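Local coordinates for E3 ubiquitin-protein ligase HERC2 (Homo sapiens, PDB 4L1M), which is an E3 ubiquitin ligase, probably promoting transfer of ubiquitin to target proteins, with a seven-bladed RCC1-like beta-propeller domain, at residues T56-L68 with I97-Y109. Numbering follows the deposited sequence.
Sequences TQIACAEKRFLIL and IVKIAAHSDGHHY. With SO4 (sulfate ion), chain G.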
loop_
_atom_site.group_PDB
_atom_site.type_symbol
_atom_site.label_atom_id
_atom_site.label_comp_id
_atom_site.label_asym_id
_atom_site.label_seq_id
_atom_site.Cartn_x
_atom_site.Cartn_y
_atom_site.Cartn_z
ATOM N N THR A 56 -5.121 -12.919 6.475
ATOM C CA THR A 56 -5.462 -12.766 5.055
ATOM C C THR A 56 -4.839 -11.492 4.511
ATOM O O THR A 56 -4.558 -11.404 3.314
ATOM C CB THR A 56 -6.994 -12.767 4.786
ATOM O OG1 THR A 56 -7.614 -11.613 5.380
ATOM C CG2 THR A 56 -7.638 -14.005 5.347
ATOM N N GLN A 57 -4.648 -10.506 5.389
ATOM C CA GLN A 57 -4.094 -9.221 5.021
ATOM C C GLN A 57 -3.362 -8.568 6.184
ATOM O O GLN A 57 -3.730 -8.773 7.332
ATOM C CB GLN A 57 -5.245 -8.313 4.620
ATOM C CG GLN A 57 -5.042 -7.455 3.403
ATOM C CD GLN A 57 -6.400 -6.915 2.958
ATOM O OE1 GLN A 57 -7.315 -7.697 2.572
ATOM N NE2 GLN A 57 -6.572 -5.622 3.057
ATOM N N ILE A 58 -2.337 -7.780 5.875
ATOM C CA ILE A 58 -1.667 -6.963 6.850
ATOM C C ILE A 58 -1.447 -5.568 6.273
ATOM O O ILE A 58 -0.876 -5.430 5.205
ATOM C CB ILE A 58 -0.286 -7.552 7.215
ATOM C CG1 ILE A 58 -0.458 -8.857 7.966
ATOM C CG2 ILE A 58 0.528 -6.542 8.040
ATOM C CD1 ILE A 58 0.827 -9.501 8.423
ATOM N N ALA A 59 -1.878 -4.544 7.006
ATOM C CA ALA A 59 -1.706 -3.157 6.613
ATOM C C ALA A 59 -0.762 -2.463 7.602
ATOM O O ALA A 59 -1.068 -2.322 8.771
ATOM C CB ALA A 59 -3.036 -2.454 6.586
ATOM N N CYS A 60 0.389 -2.045 7.099
ATOM C CA CYS A 60 1.435 -1.527 7.920
ATOM C C CYS A 60 1.328 -0.013 8.018
ATOM O O CYS A 60 1.385 0.677 7.010
ATOM C CB CYS A 60 2.780 -1.927 7.321
ATOM S SG CYS A 60 3.150 -3.700 7.476
ATOM N N ALA A 61 1.189 0.488 9.240
ATOM C CA ALA A 61 1.281 1.921 9.491
ATOM C C ALA A 61 2.679 2.243 10.014
ATOM O O ALA A 61 3.588 1.413 9.922
ATOM C CB ALA A 61 0.206 2.366 10.454
ATOM N N GLU A 62 2.872 3.441 10.543
ATOM C CA GLU A 62 4.215 3.856 10.963
ATOM C C GLU A 62 4.701 3.231 12.269
ATOM O O GLU A 62 5.859 2.824 12.339
ATOM C CB GLU A 62 4.325 5.367 11.057
ATOM C CG GLU A 62 5.777 5.839 11.066
ATOM C CD GLU A 62 5.924 7.277 11.522
ATOM O OE1 GLU A 62 5.927 7.511 12.752
ATOM O OE2 GLU A 62 6.037 8.161 10.649
ATOM N N LYS A 63 3.852 3.181 13.296
ATOM C CA LYS A 63 4.260 2.596 14.590
ATOM C C LYS A 63 3.607 1.254 14.869
ATOM O O LYS A 63 3.969 0.572 15.817
ATOM C CB LYS A 63 3.918 3.536 15.760
ATOM C CG LYS A 63 4.479 4.949 15.673
ATOM C CD LYS A 63 6.005 4.996 15.762
ATOM C CE LYS A 63 6.487 6.423 16.084
ATOM N NZ LYS A 63 7.665 6.851 15.273
ATOM N N ARG A 64 2.634 0.882 14.059
ATOM C CA ARG A 64 1.909 -0.352 14.270
ATOM C C ARG A 64 1.336 -0.905 12.967
ATOM O O ARG A 64 1.441 -0.278 11.908
ATOM C CB ARG A 64 0.816 -0.139 15.289
ATOM C CG ARG A 64 -0.131 0.990 14.979
ATOM C CD ARG A 64 -1.099 1.219 16.136
ATOM N NE ARG A 64 -0.428 1.435 17.438
ATOM C CZ ARG A 64 -0.427 0.553 18.458
ATOM N NH1 ARG A 64 -1.052 -0.654 18.387
ATOM N NH2 ARG A 64 0.194 0.877 19.588
ATOM N N PHE A 65 0.803 -2.114 13.041
ATOM C CA PHE A 65 0.157 -2.717 11.894
ATOM C C PHE A 65 -1.159 -3.338 12.275
ATOM O O PHE A 65 -1.359 -3.736 13.425
ATOM C CB PHE A 65 1.065 -3.726 11.157
ATOM C CG PHE A 65 1.521 -4.900 11.990
ATOM C CD1 PHE A 65 2.484 -4.755 12.946
ATOM C CD2 PHE A 65 1.033 -6.172 11.750
ATOM C CE1 PHE A 65 2.917 -5.850 13.690
ATOM C CE2 PHE A 65 1.473 -7.260 12.478
ATOM C CZ PHE A 65 2.417 -7.099 13.446
ATOM N N LEU A 66 -2.041 -3.391 11.286
ATOM C CA LEU A 66 -3.318 -4.018 11.400
ATOM C C LEU A 66 -3.243 -5.378 10.745
ATOM O O LEU A 66 -2.558 -5.550 9.725
ATOM C CB LEU A 66 -4.371 -3.196 10.666
ATOM C CG LEU A 66 -4.736 -1.827 11.224
ATOM C CD1 LEU A 66 -5.904 -1.283 10.449
ATOM C CD2 LEU A 66 -5.098 -1.883 12.704
ATOM N N ILE A 67 -3.958 -6.341 11.320
ATOM C CA ILE A 67 -4.046 -7.680 10.748
ATOM C C ILE A 67 -5.505 -8.024 10.554
ATOM O O ILE A 67 -6.293 -7.873 11.484
ATOM C CB ILE A 67 -3.439 -8.721 11.689
ATOM C CG1 ILE A 67 -2.043 -8.304 12.161
ATOM C CG2 ILE A 67 -3.361 -10.062 11.015
ATOM C CD1 ILE A 67 -2.012 -7.698 13.558
ATOM N N LEU A 68 -5.870 -8.486 9.362
ATOM C CA LEU A 68 -7.232 -8.940 9.093
ATOM C C LEU A 68 -7.249 -10.461 9.171
ATOM O O LEU A 68 -6.416 -11.105 8.530
ATOM C CB LEU A 68 -7.663 -8.503 7.702
ATOM C CG LEU A 68 -9.064 -8.943 7.263
ATOM C CD1 LEU A 68 -10.090 -8.340 8.198
ATOM C CD2 LEU A 68 -9.357 -8.560 5.814
ATOM N N ILE A 97 -15.283 -7.642 8.154
ATOM C CA ILE A 97 -14.317 -6.824 7.414
ATOM C C ILE A 97 -13.626 -7.645 6.344
ATOM O O ILE A 97 -13.179 -8.757 6.603
ATOM C CB ILE A 97 -13.254 -6.229 8.351
ATOM C CG1 ILE A 97 -13.905 -5.417 9.476
ATOM C CG2 ILE A 97 -12.289 -5.357 7.579
ATOM C CD1 ILE A 97 -14.863 -4.345 8.990
ATOM N N VAL A 98 -13.545 -7.098 5.145
ATOM C CA VAL A 98 -12.887 -7.779 4.039
ATOM C C VAL A 98 -11.661 -7.051 3.503
ATOM O O VAL A 98 -10.910 -7.630 2.719
ATOM C CB VAL A 98 -13.843 -8.003 2.861
ATOM C CG1 VAL A 98 -15.028 -8.854 3.297
ATOM C CG2 VAL A 98 -14.299 -6.674 2.260
ATOM N N LYS A 99 -11.456 -5.791 3.898
ATOM C CA LYS A 99 -10.225 -5.086 3.540
ATOM C C LYS A 99 -9.823 -4.123 4.621
ATOM O O LYS A 99 -10.665 -3.598 5.346
ATOM C CB LYS A 99 -10.357 -4.343 2.197
ATOM C CG LYS A 99 -10.379 -5.266 1.003
ATOM C CD LYS A 99 -9.988 -4.576 -0.276
ATOM C CE LYS A 99 -10.339 -5.472 -1.464
ATOM N NZ LYS A 99 -10.085 -4.769 -2.755
ATOM N N ILE A 100 -8.512 -3.911 4.717
ATOM C CA ILE A 100 -7.952 -2.918 5.585
ATOM C C ILE A 100 -6.920 -2.115 4.825
ATOM O O ILE A 100 -6.389 -2.550 3.830
ATOM C CB ILE A 100 -7.284 -3.557 6.826
ATOM C CG1 ILE A 100 -6.343 -4.696 6.410
ATOM C CG2 ILE A 100 -8.341 -4.026 7.788
ATOM C CD1 ILE A 100 -5.609 -5.370 7.561
ATOM N N ALA A 101 -6.619 -0.931 5.322
ATOM C CA ALA A 101 -5.602 -0.118 4.708
ATOM C C ALA A 101 -4.969 0.806 5.720
ATOM O O ALA A 101 -5.569 1.168 6.735
ATOM C CB ALA A 101 -6.199 0.693 3.572
ATOM N N ALA A 102 -3.749 1.190 5.398
ATOM C CA ALA A 102 -2.971 2.105 6.167
ATOM C C ALA A 102 -1.741 2.342 5.327
ATOM O O ALA A 102 -1.514 1.624 4.398
ATOM C CB ALA A 102 -2.589 1.514 7.509
ATOM N N HIS A 103 -0.938 3.338 5.674
ATOM C CA HIS A 103 0.230 3.692 4.890
ATOM C C HIS A 103 1.434 3.626 5.782
ATOM O O HIS A 103 1.352 4.003 6.945
ATOM C CB HIS A 103 0.071 5.110 4.371
ATOM C CG HIS A 103 1.139 5.512 3.431
ATOM N ND1 HIS A 103 2.313 6.084 3.858
ATOM C CD2 HIS A 103 1.232 5.405 2.089
ATOM C CE1 HIS A 103 3.094 6.303 2.819
ATOM N NE2 HIS A 103 2.451 5.918 1.732
ATOM N N SER A 104 2.574 3.202 5.249
ATOM C CA SER A 104 3.727 2.907 6.115
ATOM C C SER A 104 4.349 4.151 6.825
ATOM O O SER A 104 5.117 4.001 7.782
ATOM C CB SER A 104 4.758 2.096 5.332
ATOM O OG SER A 104 5.475 2.928 4.491
ATOM N N ASP A 105 4.029 5.352 6.352
ATOM C CA ASP A 105 4.441 6.604 7.000
ATOM C C ASP A 105 3.230 7.304 7.640
ATOM O O ASP A 105 3.283 8.507 7.919
ATOM C CB ASP A 105 5.121 7.565 5.981
ATOM C CG ASP A 105 6.325 6.905 5.229
ATOM O OD1 ASP A 105 7.163 6.224 5.892
ATOM O OD2 ASP A 105 6.447 7.066 3.972
ATOM N N GLY A 106 2.148 6.551 7.878
ATOM C CA GLY A 106 0.868 7.118 8.345
ATOM C C GLY A 106 0.402 6.707 9.738
ATOM O O GLY A 106 0.972 5.812 10.359
ATOM N N HIS A 107 -0.652 7.374 10.198
ATOM C CA HIS A 107 -1.215 7.231 11.547
ATOM C C HIS A 107 -2.746 7.181 11.486
ATOM O O HIS A 107 -3.426 7.657 12.401
ATOM C CB HIS A 107 -0.783 8.432 12.457
ATOM C CG HIS A 107 0.697 8.592 12.562
ATOM N ND1 HIS A 107 1.422 8.095 13.626
ATOM C CD2 HIS A 107 1.602 9.129 11.703
ATOM C CE1 HIS A 107 2.710 8.333 13.429
ATOM N NE2 HIS A 107 2.848 8.953 12.266
ATOM N N HIS A 108 -3.291 6.685 10.389
ATOM C CA HIS A 108 -4.712 6.491 10.305
ATOM C C HIS A 108 -5.004 5.243 9.518
ATOM O O HIS A 108 -4.156 4.768 8.787
ATOM C CB HIS A 108 -5.438 7.718 9.759
ATOM C CG HIS A 108 -5.330 7.896 8.277
ATOM N ND1 HIS A 108 -4.137 8.176 7.648
ATOM C CD2 HIS A 108 -6.279 7.910 7.310
ATOM C CE1 HIS A 108 -4.352 8.331 6.354
ATOM N NE2 HIS A 108 -5.644 8.174 6.124
ATOM N N TYR A 109 -6.210 4.716 9.697
ATOM C CA TYR A 109 -6.555 3.395 9.214
ATOM C C TYR A 109 -7.909 3.468 8.543
ATOM O O TYR A 109 -8.756 4.268 8.952
ATOM C CB TYR A 109 -6.589 2.427 10.395
ATOM C CG TYR A 109 -5.415 2.647 11.312
ATOM C CD1 TYR A 109 -4.204 2.018 11.091
ATOM C CD2 TYR A 109 -5.501 3.553 12.354
ATOM C CE1 TYR A 109 -3.113 2.246 11.908
ATOM C CE2 TYR A 109 -4.425 3.802 13.173
ATOM C CZ TYR A 109 -3.226 3.146 12.953
ATOM O OH TYR A 109 -2.148 3.423 13.787
HETATM S S SO4 G . -0.110 5.509 16.071
HETATM O O1 SO4 G . -0.054 4.502 17.157
HETATM O O2 SO4 G . 0.576 6.747 16.533
HETATM O O3 SO4 G . 0.573 4.962 14.861
HETATM O O4 SO4 G . -1.529 5.798 15.705
#
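Two adjacent blades of the RCC1-like beta-propeller pack face to face here, the hairpin 56-68 of one against strand 97-101, the turn after it and the start of strand 108-113 of the next. I100 makes the largest single contribution to the interface. With CG1 set between its backbone N and carbonyl carbon (chi1 49°) and the chain extended beyond it, its CD1 reaches across to L68 CB (3.7 Å) and also touches L66 CB. Its CG1 lies 4.0 Å from A59 CB. L68 continues this apolar layer outward, its CD1 3.8 Å from I97 CG2. Toward the other end, L66 CD1 and A61 CB both meet the Y109 ring obliquely, the latter 3.6 Å from CE1. The hairpin loop is pinned to the 103-106 type I turn by one hydrogen bond, E62 N to G106 O (3.0 Å). Beside it a sulfate, probably from the crystallisation liquor, bridges the blades: R64 NE donates to O1 (3.1 Å) and Y109 OH to O4, and H107 ND1 adds a weak bond to O2. Strand 74-78 continues the first blade's sheet beside 64-68, while strand 374-379 packs on the opposite face, against I58 and C60; beyond 97-101, strand 155-160 of the following blade receives K99 and A101.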